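Local coordinates for protein PTS system, IIA component (Enterococcus faecalis, PDB 3BED) that probably acts in phosphoryl transfer as the IIA subunit of a mannose- or sorbose-specific sugar phosphotransferase system, at residues S23-M26 against L31-A34. Residues are numbered along the deposited sequence; the frame is centred on the assembly and turned at random. Where two conformers were deposited one is given.
Sequences STQM and LADA
Gln25, near the end of helix 16-28, reaches across to Ala32 in the loop that leads into strand 35-39. Its CB leaves the helix alongside the loop rather than facing it, with CG set beside the backbone N (chi1 -75°), and the extended chain beyond CG carries the amide to the loop. Gln25 CG lies 3.7 Å from Ala32 CB, a methylene-to-methyl contact, and passes 3.3 Å from Ala32 O. Gln25 CD is 3.6 Å from Ala32 O, and at the tip Gln25 NE2 donates to Ala32 O over 2.9 Å. This bond is nearly straight, 164° at the hydrogen, and the oxygen lies almost in the plane of the Gln25 amide, while the donor stands 25° out of the carbonyl plane. Roughly at right angles to the methylene contact, Thr24 CG2 lies 3.8 Å from Ala32 CB in one of two conformers, in which the Thr24 hydroxyl is hydrogen-bonded to the Thr20 carbonyl. Ala104 of helix 97-105 also touches Ala32. Apolar packing thus seats the buried Ala32 methyl, and the amide supplies a donor to a loop carbonyl, closing the helix-to-strand turn of the beta-alpha-beta crossover between adjacent parallel strands 7-13 and 35-39.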
loop_
_atom_site.group_PDB
_atom_site.type_symbol
_atom_site.label_atom_id
_atom_site.label_comp_id
_atom_site.label_asym_id
_atom_site.label_seq_id
_atom_site.Cartn_x
_atom_site.Cartn_y
_atom_site.Cartn_z
ATOM N N SER A 23 3.612 -10.045 2.624
ATOM C CA SER A 23 2.357 -10.353 1.919
ATOM C C SER A 23 2.610 -10.771 0.459
ATOM O O SER A 23 1.980 -11.684 -0.077
ATOM C CB SER A 23 1.420 -9.152 1.992
ATOM O OG SER A 23 1.017 -8.927 3.348
ATOM N N THR A 24 3.517 -10.057 -0.210
ATOM C CA THR A 24 3.901 -10.393 -1.589
ATOM C C THR A 24 4.439 -11.812 -1.659
ATOM O O THR A 24 4.119 -12.549 -2.566
ATOM C CB THR A 24 5.001 -9.408 -2.104
ATOM O OG1 THR A 24 4.468 -8.083 -2.108
ATOM C CG2 THR A 24 5.449 -9.764 -3.507
ATOM N N GLN A 25 5.303 -12.172 -0.704
ATOM C CA GLN A 25 5.897 -13.510 -0.786
ATOM C C GLN A 25 4.799 -14.585 -0.626
ATOM O O GLN A 25 4.860 -15.652 -1.233
ATOM C CB GLN A 25 6.996 -13.647 0.297
ATOM C CG GLN A 25 8.270 -12.878 -0.086
ATOM C CD GLN A 25 9.163 -12.599 1.106
ATOM O OE1 GLN A 25 8.730 -12.693 2.261
ATOM N NE2 GLN A 25 10.422 -12.278 0.836
HETATM N N MSE A 26 3.771 -14.263 0.145
HETATM C CA MSE A 26 2.678 -15.213 0.359
HETATM C C MSE A 26 1.717 -15.357 -0.821
HETATM O O MSE A 26 0.871 -16.269 -0.842
HETATM C CB MSE A 26 1.937 -14.896 1.652
HETATM C CG MSE A 26 2.773 -15.190 2.926
HETATM SE SE MSE A 26 2.838 -17.111 3.278
HETATM C CE MSE A 26 0.984 -17.329 3.882
ATOM N N LEU A 31 10.351 -16.558 -4.151
ATOM C CA LEU A 31 11.289 -15.840 -5.016
ATOM C C LEU A 31 11.123 -14.325 -4.933
ATOM O O LEU A 31 11.988 -13.587 -5.425
ATOM C CB LEU A 31 11.291 -16.381 -6.480
ATOM C CG LEU A 31 11.885 -17.812 -6.670
ATOM C CD1 LEU A 31 11.651 -18.352 -8.072
ATOM C CD2 LEU A 31 13.367 -17.971 -6.285
ATOM N N ALA A 32 10.031 -13.849 -4.319
ATOM C CA ALA A 32 9.851 -12.399 -4.137
ATOM C C ALA A 32 10.872 -11.927 -3.132
ATOM O O ALA A 32 10.896 -12.388 -1.996
ATOM C CB ALA A 32 8.434 -12.080 -3.663
ATOM N N ASP A 33 11.757 -11.040 -3.573
ATOM C CA ASP A 33 12.842 -10.591 -2.722
ATOM C C ASP A 33 13.077 -9.098 -2.867
ATOM O O ASP A 33 13.044 -8.545 -3.986
ATOM C CB ASP A 33 14.130 -11.361 -3.015
ATOM C CG ASP A 33 15.123 -11.267 -1.875
ATOM O OD1 ASP A 33 14.718 -10.938 -0.718
ATOM O OD2 ASP A 33 16.324 -11.510 -2.138
ATOM N N ALA A 34 13.305 -8.453 -1.734
ATOM C CA ALA A 34 13.609 -7.026 -1.720
ATOM C C ALA A 34 14.308 -6.717 -0.435
ATOM O O ALA A 34 14.072 -7.394 0.595
ATOM C CB ALA A 34 12.329 -6.162 -1.864
#